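Local coordinates for uncharacterized conserved protein YndB, AHSA1/START domain (Micromonospora chersina, PDB 6V04) that is of unknown function but belongs to the START/Bet v1-like superfamily and is probably involved in the biosynthesis of dynemicin, at residues V18-P23 with R132-L137; L174-N179 with F197-W202; D109-R114 with G232-T237. All coordinates share one frame; numbering follows the deposited sequence.

Contact 1: residues V18-P23 with R132-L137; sequences VSVPAP and RLARYL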
loop_
_atom_site.group_PDB
_atom_site.type_symbol
_atom_site.label_atom_id
_atom_site.label_comp_id
_atom_site.label_asym_id
_atom_site.label_seq_id
_atom_site.Cartn_x
_atom_site.Cartn_y
_atom_site.Cartn_z
ATOM N N VAL A 18 -20.014 3.024 6.418
ATOM C CA VAL A 18 -20.672 1.767 6.754
ATOM C C VAL A 18 -21.591 2.019 7.943
ATOM O O VAL A 18 -21.252 2.777 8.857
ATOM C CB VAL A 18 -19.656 0.638 7.050
ATOM C CG1 VAL A 18 -18.821 0.951 8.290
ATOM C CG2 VAL A 18 -20.372 -0.701 7.198
ATOM N N SER A 19 -22.768 1.406 7.906
ATOM C CA SER A 19 -23.714 1.424 9.011
ATOM C C SER A 19 -23.738 0.040 9.638
ATOM O O SER A 19 -23.876 -0.959 8.926
ATOM C CB SER A 19 -25.111 1.817 8.535
ATOM O OG SER A 19 -26.059 1.649 9.572
ATOM N N VAL A 20 -23.577 -0.023 10.957
ATOM C CA VAL A 20 -23.561 -1.307 11.661
ATOM C C VAL A 20 -24.538 -1.280 12.830
ATOM O O VAL A 20 -24.744 -0.226 13.451
ATOM C CB VAL A 20 -22.151 -1.668 12.154
ATOM C CG1 VAL A 20 -21.196 -1.889 10.981
ATOM C CG2 VAL A 20 -21.622 -0.612 13.104
ATOM N N PRO A 21 -25.161 -2.402 13.163
ATOM C CA PRO A 21 -26.097 -2.422 14.290
ATOM C C PRO A 21 -25.396 -2.653 15.615
ATOM O O PRO A 21 -25.828 -3.488 16.414
ATOM C CB PRO A 21 -27.026 -3.589 13.938
ATOM C CG PRO A 21 -26.141 -4.526 13.197
ATOM C CD PRO A 21 -25.140 -3.684 12.442
ATOM N N ALA A 22 -24.296 -1.945 15.843
ATOM C CA ALA A 22 -23.619 -1.929 17.124
ATOM C C ALA A 22 -23.649 -0.516 17.692
ATOM O O ALA A 22 -23.649 0.459 16.933
ATOM C CB ALA A 22 -22.164 -2.397 17.005
ATOM N N PRO A 23 -23.695 -0.370 19.014
ATOM C CA PRO A 23 -23.706 0.970 19.604
ATOM C C PRO A 23 -22.367 1.670 19.437
ATOM O O PRO A 23 -21.327 1.045 19.211
ATOM C CB PRO A 23 -24.020 0.706 21.081
ATOM C CG PRO A 23 -23.547 -0.672 21.325
ATOM C CD PRO A 23 -23.761 -1.424 20.041
ATOM N N ARG A 132 -14.675 -5.375 6.603
ATOM C CA ARG A 132 -14.071 -6.245 7.607
ATOM C C ARG A 132 -14.451 -5.794 9.012
ATOM O O ARG A 132 -14.713 -6.627 9.886
ATOM C CB ARG A 132 -12.546 -6.281 7.425
ATOM C CG ARG A 132 -12.125 -6.946 6.119
ATOM C CD ARG A 132 -10.627 -6.971 5.857
ATOM N NE ARG A 132 -10.415 -7.322 4.459
ATOM C CZ ARG A 132 -10.416 -8.563 3.979
ATOM N NH1 ARG A 132 -10.563 -9.608 4.790
ATOM N NH2 ARG A 132 -10.258 -8.748 2.682
ATOM N N LEU A 133 -14.529 -4.479 9.246
ATOM C CA LEU A 133 -15.021 -3.999 10.531
ATOM C C LEU A 133 -16.408 -4.556 10.813
ATOM O O LEU A 133 -16.682 -5.044 11.914
ATOM C CB LEU A 133 -15.047 -2.466 10.561
ATOM C CG LEU A 133 -15.665 -1.868 11.825
ATOM C CD1 LEU A 133 -14.883 -2.253 13.071
ATOM C CD2 LEU A 133 -15.709 -0.353 11.677
ATOM N N ALA A 134 -17.304 -4.484 9.825
ATOM C CA ALA A 134 -18.675 -4.941 10.034
ATOM C C ALA A 134 -18.723 -6.434 10.328
ATOM O O ALA A 134 -19.498 -6.877 11.180
ATOM C CB ALA A 134 -19.531 -4.603 8.812
ATOM N N ARG A 135 -17.903 -7.220 9.629
ATOM C CA ARG A 135 -17.852 -8.663 9.871
ATOM C C ARG A 135 -17.402 -8.964 11.296
ATOM O O ARG A 135 -17.977 -9.820 11.977
ATOM C CB ARG A 135 -16.901 -9.314 8.872
ATOM C CG ARG A 135 -17.462 -9.522 7.483
ATOM C CD ARG A 135 -16.417 -10.189 6.595
ATOM N NE ARG A 135 -15.981 -11.484 7.124
ATOM C CZ ARG A 135 -16.292 -12.671 6.605
ATOM N NH1 ARG A 135 -17.046 -12.768 5.517
ATOM N NH2 ARG A 135 -15.836 -13.776 7.178
ATOM N N TYR A 136 -16.350 -8.281 11.748
ATOM C CA TYR A 136 -15.822 -8.493 13.090
ATOM C C TYR A 136 -16.838 -8.115 14.162
ATOM O O TYR A 136 -16.990 -8.832 15.161
ATOM C CB TYR A 136 -14.523 -7.700 13.252
ATOM C CG TYR A 136 -14.065 -7.589 14.684
ATOM C CD1 TYR A 136 -13.632 -8.701 15.384
ATOM C CD2 TYR A 136 -14.056 -6.360 15.331
ATOM C CE1 TYR A 136 -13.225 -8.601 16.709
ATOM C CE2 TYR A 136 -13.654 -6.245 16.647
ATOM C CZ TYR A 136 -13.228 -7.360 17.328
ATOM O OH TYR A 136 -12.831 -7.232 18.645
ATOM N N LEU A 137 -17.548 -6.994 13.976
ATOM C CA LEU A 137 -18.583 -6.612 14.934
ATOM C C LEU A 137 -19.729 -7.614 14.954
ATOM O O LEU A 137 -20.319 -7.863 16.012
ATOM C CB LEU A 137 -19.108 -5.213 14.600
ATOM C CG LEU A 137 -18.121 -4.076 14.857
ATOM C CD1 LEU A 137 -18.626 -2.788 14.249
ATOM C CD2 LEU A 137 -17.911 -3.912 16.357
#

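Contact 2: residues L174-N179 with F197-W202; sequences LPIATN and FTLRDW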
loop_
_atom_site.group_PDB
_atom_site.type_symbol
_atom_site.label_atom_id
_atom_site.label_comp_id
_atom_site.label_asym_id
_atom_site.label_seq_id
_atom_site.Cartn_x
_atom_site.Cartn_y
_atom_site.Cartn_z
ATOM N N LEU A 174 16.418 0.749 -9.647
ATOM C CA LEU A 174 15.821 -0.581 -9.665
ATOM C C LEU A 174 16.871 -1.639 -9.357
ATOM O O LEU A 174 18.032 -1.495 -9.743
ATOM C CB LEU A 174 15.206 -0.882 -11.028
ATOM C CG LEU A 174 13.889 -0.157 -11.306
ATOM C CD1 LEU A 174 13.542 -0.208 -12.781
ATOM C CD2 LEU A 174 12.770 -0.770 -10.489
ATOM N N PRO A 175 16.478 -2.722 -8.689
ATOM C CA PRO A 175 17.425 -3.808 -8.351
ATOM C C PRO A 175 17.607 -4.780 -9.506
ATOM O O PRO A 175 17.248 -5.955 -9.438
ATOM C CB PRO A 175 16.744 -4.460 -7.144
ATOM C CG PRO A 175 15.301 -4.343 -7.472
ATOM C CD PRO A 175 15.139 -2.992 -8.134
ATOM N N ILE A 176 18.184 -4.287 -10.602
ATOM C CA ILE A 176 18.280 -5.049 -11.838
ATOM C C ILE A 176 19.724 -5.067 -12.328
ATOM O O ILE A 176 20.547 -4.228 -11.955
ATOM C CB ILE A 176 17.343 -4.477 -12.929
ATOM C CG1 ILE A 176 17.696 -3.019 -13.227
ATOM C CG2 ILE A 176 15.902 -4.592 -12.476
ATOM C CD1 ILE A 176 16.902 -2.411 -14.389
ATOM N N ALA A 177 20.029 -6.050 -13.177
ATOM C CA ALA A 177 21.309 -6.097 -13.861
ATOM C C ALA A 177 21.109 -6.661 -15.259
ATOM O O ALA A 177 20.124 -7.346 -15.543
ATOM C CB ALA A 177 22.329 -6.943 -13.096
ATOM N N THR A 178 22.065 -6.366 -16.133
ATOM C CA THR A 178 21.974 -6.805 -17.512
ATOM C C THR A 178 22.370 -8.273 -17.632
ATOM O O THR A 178 23.065 -8.832 -16.779
ATOM C CB THR A 178 22.862 -5.940 -18.407
ATOM O OG1 THR A 178 24.231 -6.084 -18.008
ATOM C CG2 THR A 178 22.452 -4.475 -18.299
ATOM N N ASN A 179 21.889 -8.906 -18.709
ATOM C CA ASN A 179 22.154 -10.309 -18.999
ATOM C C ASN A 179 22.504 -10.402 -20.488
ATOM O O ASN A 179 21.744 -10.902 -21.316
ATOM C CB ASN A 179 20.955 -11.187 -18.631
ATOM C CG ASN A 179 21.281 -12.666 -18.656
ATOM O OD1 ASN A 179 20.734 -13.420 -19.459
ATOM N ND2 ASN A 179 22.179 -13.089 -17.774
ATOM N N PHE A 197 16.207 -13.466 -9.745
ATOM C CA PHE A 197 15.035 -13.806 -10.531
ATOM C C PHE A 197 15.231 -13.388 -11.982
ATOM O O PHE A 197 15.769 -12.310 -12.262
ATOM C CB PHE A 197 13.787 -13.117 -9.961
ATOM C CG PHE A 197 13.458 -13.552 -8.571
ATOM C CD1 PHE A 197 14.097 -12.982 -7.481
ATOM C CD2 PHE A 197 12.531 -14.551 -8.349
ATOM C CE1 PHE A 197 13.810 -13.396 -6.195
ATOM C CE2 PHE A 197 12.242 -14.973 -7.068
ATOM C CZ PHE A 197 12.881 -14.393 -5.984
ATOM N N THR A 198 14.764 -14.232 -12.898
ATOM C CA THR A 198 14.823 -13.917 -14.321
ATOM C C THR A 198 13.818 -12.822 -14.685
ATOM O O THR A 198 12.626 -12.913 -14.364
ATOM C CB THR A 198 14.538 -15.163 -15.146
ATOM O OG1 THR A 198 15.524 -16.165 -14.865
ATOM C CG2 THR A 198 14.567 -14.833 -16.629
ATOM N N LEU A 199 14.298 -11.813 -15.397
ATOM C CA LEU A 199 13.482 -10.703 -15.872
ATOM C C LEU A 199 13.279 -10.891 -17.369
ATOM O O LEU A 199 14.242 -11.175 -18.095
ATOM C CB LEU A 199 14.174 -9.376 -15.561
ATOM C CG LEU A 199 13.378 -8.093 -15.794
ATOM C CD1 LEU A 199 13.895 -6.978 -14.912
ATOM C CD2 LEU A 199 13.477 -7.693 -17.254
ATOM N N ARG A 200 12.035 -10.759 -17.825
ATOM C CA ARG A 200 11.669 -10.975 -19.219
ATOM C C ARG A 200 10.802 -9.823 -19.717
ATOM O O ARG A 200 10.164 -9.110 -18.941
ATOM C CB ARG A 200 10.881 -12.276 -19.429
ATOM C CG ARG A 200 11.563 -13.544 -18.944
ATOM C CD ARG A 200 12.772 -13.933 -19.789
ATOM N NE ARG A 200 12.867 -15.383 -19.949
ATOM C CZ ARG A 200 13.994 -16.050 -20.187
ATOM N NH1 ARG A 200 15.152 -15.409 -20.286
ATOM N NH2 ARG A 200 13.965 -17.371 -20.316
ATOM N N ASP A 201 10.740 -9.698 -21.043
ATOM C CA ASP A 201 9.792 -8.796 -21.707
ATOM C C ASP A 201 9.948 -7.347 -21.248
ATOM O O ASP A 201 8.967 -6.619 -21.074
ATOM C CB ASP A 201 8.356 -9.278 -21.496
ATOM C CG ASP A 201 8.114 -10.656 -22.098
ATOM O OD1 ASP A 201 8.714 -10.956 -23.150
ATOM O OD2 ASP A 201 7.333 -11.437 -21.518
ATOM N N TRP A 202 11.189 -6.901 -21.094
ATOM C CA TRP A 202 11.448 -5.503 -20.753
ATOM C C TRP A 202 10.949 -4.583 -21.862
ATOM O O TRP A 202 11.350 -4.734 -23.020
ATOM C CB TRP A 202 12.948 -5.310 -20.543
ATOM C CG TRP A 202 13.415 -3.905 -20.256
ATOM C CD1 TRP A 202 13.787 -2.961 -21.169
ATOM C CD2 TRP A 202 13.591 -3.308 -18.966
ATOM N NE1 TRP A 202 14.170 -1.803 -20.525
ATOM C CE2 TRP A 202 14.059 -1.992 -19.174
ATOM C CE3 TRP A 202 13.389 -3.751 -17.659
ATOM C CZ2 TRP A 202 14.349 -1.137 -18.124
ATOM C CZ3 TRP A 202 13.669 -2.896 -16.618
ATOM C CH2 TRP A 202 14.140 -1.605 -16.851
#

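Contact 3: residues D109-R114 with G232-T237; sequences DSCPGR and GERGRT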
loop_
_atom_site.group_PDB
_atom_site.type_symbol
_atom_site.label_atom_id
_atom_site.label_comp_id
_atom_site.label_asym_id
_atom_site.label_seq_id
_atom_site.Cartn_x
_atom_site.Cartn_y
_atom_site.Cartn_z
ATOM N N ASP A 109 -10.634 10.351 3.128
ATOM C CA ASP A 109 -9.230 10.156 2.756
ATOM C C ASP A 109 -8.937 11.102 1.604
ATOM O O ASP A 109 -9.450 10.901 0.500
ATOM C CB ASP A 109 -8.960 8.694 2.365
ATOM C CG ASP A 109 -7.506 8.417 2.018
ATOM O OD1 ASP A 109 -6.777 9.348 1.624
ATOM O OD2 ASP A 109 -7.088 7.223 2.115
ATOM N N SER A 110 -8.161 12.158 1.860
ATOM C CA SER A 110 -7.820 13.114 0.823
ATOM C C SER A 110 -6.313 13.307 0.738
ATOM O O SER A 110 -5.571 13.071 1.699
ATOM C CB SER A 110 -8.523 14.462 1.056
ATOM O OG SER A 110 -8.239 14.964 2.344
ATOM N N CYS A 111 -5.874 13.684 -0.446
ATOM C CA CYS A 111 -4.475 13.921 -0.722
ATOM C C CYS A 111 -4.360 14.874 -1.901
ATOM O O CYS A 111 -4.794 14.541 -3.010
ATOM C CB CYS A 111 -3.761 12.603 -1.017
ATOM S SG CYS A 111 -1.995 12.803 -1.378
ATOM N N PRO A 112 -3.807 16.069 -1.709
ATOM C CA PRO A 112 -3.750 17.038 -2.810
ATOM C C PRO A 112 -2.991 16.481 -4.003
ATOM O O PRO A 112 -1.903 15.915 -3.857
ATOM C CB PRO A 112 -3.028 18.239 -2.186
ATOM C CG PRO A 112 -3.222 18.091 -0.719
ATOM C CD PRO A 112 -3.239 16.604 -0.460
ATOM N N GLY A 113 -3.594 16.605 -5.181
ATOM C CA GLY A 113 -2.979 16.162 -6.414
ATOM C C GLY A 113 -3.048 14.673 -6.663
ATOM O O GLY A 113 -2.369 14.180 -7.571
ATOM N N ARG A 114 -3.847 13.944 -5.899
ATOM C CA ARG A 114 -3.959 12.505 -6.076
ATOM C C ARG A 114 -4.332 12.175 -7.519
ATOM O O ARG A 114 -5.340 12.689 -8.021
ATOM C CB ARG A 114 -5.025 11.956 -5.135
ATOM C CG ARG A 114 -5.355 10.491 -5.329
ATOM C CD ARG A 114 -6.283 10.054 -4.224
ATOM N NE ARG A 114 -5.539 9.789 -3.003
ATOM C CZ ARG A 114 -6.032 9.869 -1.771
ATOM N NH1 ARG A 114 -5.250 9.558 -0.745
ATOM N NH2 ARG A 114 -7.283 10.260 -1.554
ATOM N N GLY A 232 2.613 16.246 -12.327
ATOM C CA GLY A 232 1.699 17.076 -11.567
ATOM C C GLY A 232 2.391 18.308 -11.032
ATOM O O GLY A 232 3.621 18.365 -10.949
ATOM N N GLU A 233 1.582 19.317 -10.690
ATOM C CA GLU A 233 2.122 20.502 -10.029
ATOM C C GLU A 233 2.854 20.133 -8.749
ATOM O O GLU A 233 3.856 20.767 -8.401
ATOM C CB GLU A 233 1.004 21.504 -9.708
ATOM C CG GLU A 233 0.359 22.156 -10.914
ATOM C CD GLU A 233 -0.717 23.155 -10.521
ATOM O OE1 GLU A 233 -0.743 23.567 -9.341
ATOM O OE2 GLU A 233 -1.533 23.527 -11.392
ATOM N N ARG A 234 2.380 19.105 -8.047
ATOM C CA ARG A 234 2.983 18.694 -6.787
ATOM C C ARG A 234 4.311 17.976 -6.977
ATOM O O ARG A 234 5.012 17.749 -5.982
ATOM C CB ARG A 234 2.033 17.774 -6.025
ATOM C CG ARG A 234 1.948 16.340 -6.598
ATOM C CD ARG A 234 0.924 15.512 -5.848
ATOM N NE ARG A 234 0.953 14.105 -6.249
ATOM C CZ ARG A 234 0.277 13.139 -5.642
ATOM N NH1 ARG A 234 -0.490 13.404 -4.591
ATOM N NH2 ARG A 234 0.388 11.877 -6.067
ATOM N N GLY A 235 4.645 17.596 -8.205
ATOM C CA GLY A 235 5.739 16.689 -8.501
ATOM C C GLY A 235 5.278 15.554 -9.389
ATOM O O GLY A 235 4.105 15.440 -9.741
ATOM N N ARG A 236 6.236 14.695 -9.757
ATOM C CA ARG A 236 5.963 13.538 -10.599
ATOM C C ARG A 236 5.696 12.348 -9.697
ATOM O O ARG A 236 6.520 12.027 -8.838
ATOM C CB ARG A 236 7.138 13.213 -11.526
ATOM C CG ARG A 236 7.191 14.072 -12.773
ATOM C CD ARG A 236 8.191 13.519 -13.774
ATOM N NE ARG A 236 9.532 14.046 -13.554
ATOM C CZ ARG A 236 9.944 15.232 -13.988
ATOM N NH1 ARG A 236 9.116 16.025 -14.657
ATOM N NH2 ARG A 236 11.184 15.631 -13.745
ATOM N N THR A 237 4.555 11.696 -9.883
ATOM C CA THR A 237 4.241 10.527 -9.072
ATOM C C THR A 237 4.781 9.290 -9.771
ATOM O O THR A 237 4.356 8.955 -10.881
ATOM C CB THR A 237 2.742 10.390 -8.827
ATOM O OG1 THR A 237 2.270 11.541 -8.127
ATOM C CG2 THR A 237 2.452 9.146 -7.998
#

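Contact 1: residues V18-P23 with R132-L137
Val-20 and Ala-134 mark the place where strand 18-20 and helix 132-137 come closest. The two short axes run nearly parallel, 6° apart in direction, and approach to 9.2 Å. The CA atoms of Val-20 and Ala-134 are 6.3 Å apart. The small side chain of Ala-134 probably helps the helix to lie this near the strand.

Every contact across the interface is apolar. Val-20 points toward the helix and uses both methyls. Its CG1 meets Ala-134 CB at 3.9 Å. Its CG2 reaches Leu-137 CD1, also at 3.9 Å. The torsion explains this split: with chi1 at -65°, CG1 stands beside the backbone N and CG2 sits between N and the carbonyl carbon, so the two methyls address successive turns of the helix. The side chains of Val-20 and Leu-137 cross at about a right angle. Val-18 adds a looser touch, CG2 to Ala-134 CB at 4.3 Å. Ala-134 CB therefore lies against both valines.

A long helix laid against an antiparallel sheet is the hallmark of the helix-grip fold of Bet v1-like proteins. Strand 14-20 is an outermost strand of its sheet and pairs with strand 103-110 through Val-18 with Leu-105 and Val-20 with Thr-103. Helix 24-32 borders the contact, with Val-27 against Val-20 and Ala-30 against Leu-137.

Contact 2: residues L174-N179 with F197-W202
Leu-174, Ile-176, Leu-199 and Trp-202 form a small apolar cluster near the edge of the second seven-stranded antiparallel sheet. This sheet repeats the strand order of the first, consistent with a second Bet v1-like domain. Segments 174-179 and 197-202 are not paired by backbone bonds. Strand 183-187 lies between strands 176-178 and 196-205, and side chains bridge across it. The nearest CA atoms, of Ile-176 and Leu-199, are 8.4 Å apart.

Ile-176 is the hub, and its two branches go to different partners. Its CD1 meets the far corner of the indole of Trp-202, 3.8 Å from CH2, coming at the ring obliquely. Its CG2 touches Leu-199 CD1 at 4.0 Å. The longer branch leaves CB between the backbone N and the carbonyl carbon (chi1 59°) and then runs on extended, which carries CD1 to the indole. Leu-174 CD1 comes to the edge of the same ring, near its plane, at 4.3 Å from Trp-202 CH2. Leu-174 and Ile-176 both point toward the other segment, with the inverse gamma turn at Pro-175 between them.

Leu-199 and Trp-202 are three residues apart, and in a regular strand they would face opposite sides. Asp-201 has left-handed backbone angles (phi 57°, psi 41°), which breaks the alternation and brings Trp-202 to the same side as Leu-199. The polar end of the indole is held separately, as Trp-202 NE1 bonds to Glu-167.

Strand 209-214 adds Leu-210 against Leu-174 and Trp-202, and Phe-212 against Leu-199. Helix 252-277 meets Leu-174 through Trp-266, so the cluster joins the sheet edge to the long C-terminal helix.

Contact 3: residues D109-R114 with G232-T237
Gly-113 and Arg-234 lie where two tight turns meet, a type II turn at 111-114 and a type I turn at 232-235, with their CA atoms 6.5 Å apart.

Arg-234 carries the contact alone from its side. Its CG sits between the backbone N and the carbonyl carbon (chi1 75°), and the chain then extends from CG to NE, reaching along the opposing turn. Arg-234 NH1 donates to Pro-112 O at 3.0 Å. The bond is bent, 144° at the hydrogen, and NH1 is tilted from the carbonyl plane. Gly-113 O lies over one face of the guanidinium, above its centre, 3.4 Å from Arg-234 CZ. Cys-111 SG stands near the edge, 3.6 Å from Arg-234 NH1. Also at the edge, Arg-234 NH2 donates to Thr-237 OG1 at 2.8 Å, nearly straight (168°) and in the guanidinium plane. This second bond helps to fix the rotation of the group.

Arg-114, the last residue of the other turn, is tied back to the strand that leads into it. Arg-114 NH1 makes a salt bridge to Asp-109 OD1 at 2.8 Å, and its NH2 bonds to Asp-109 O at 3.1 Å. Cys-111 CB packs over a face of this guanidinium. Asp-109 OD2 is held by Trp-126.

With an alanine at Arg-234, Pro-112 O and Thr-237 OG1 would probably each lose a donor, and a gap would be likely to open beside Gly-113.

Across the contact the pairing is thus between a cation and carbonyl oxygens, not a salt bridge. Two backbone carbonyls, at an edge and over a face, probably help to stabilise the positive charge of Arg-234 where the two domains meet.

From the N terminus, contact 1 opens first, on strand 14-20. Contact 3 opens next, at the end of strand 103-110. Helix 116-139 follows and closes contact 1, so contacts 1 and 3 cross. Contact 2 then opens and closes within a short loop, 174-179 to 197-202, and is nested inside contact 3, which closes last at 232-237. Contacts 1 and 2 are in series, on opposite sides of the chain's centre, with their centres about 46 Å apart. Contact 1 ties helix to strand in the first domain, and contact 2 ties strands in the second. Contact 3 joins the two halves.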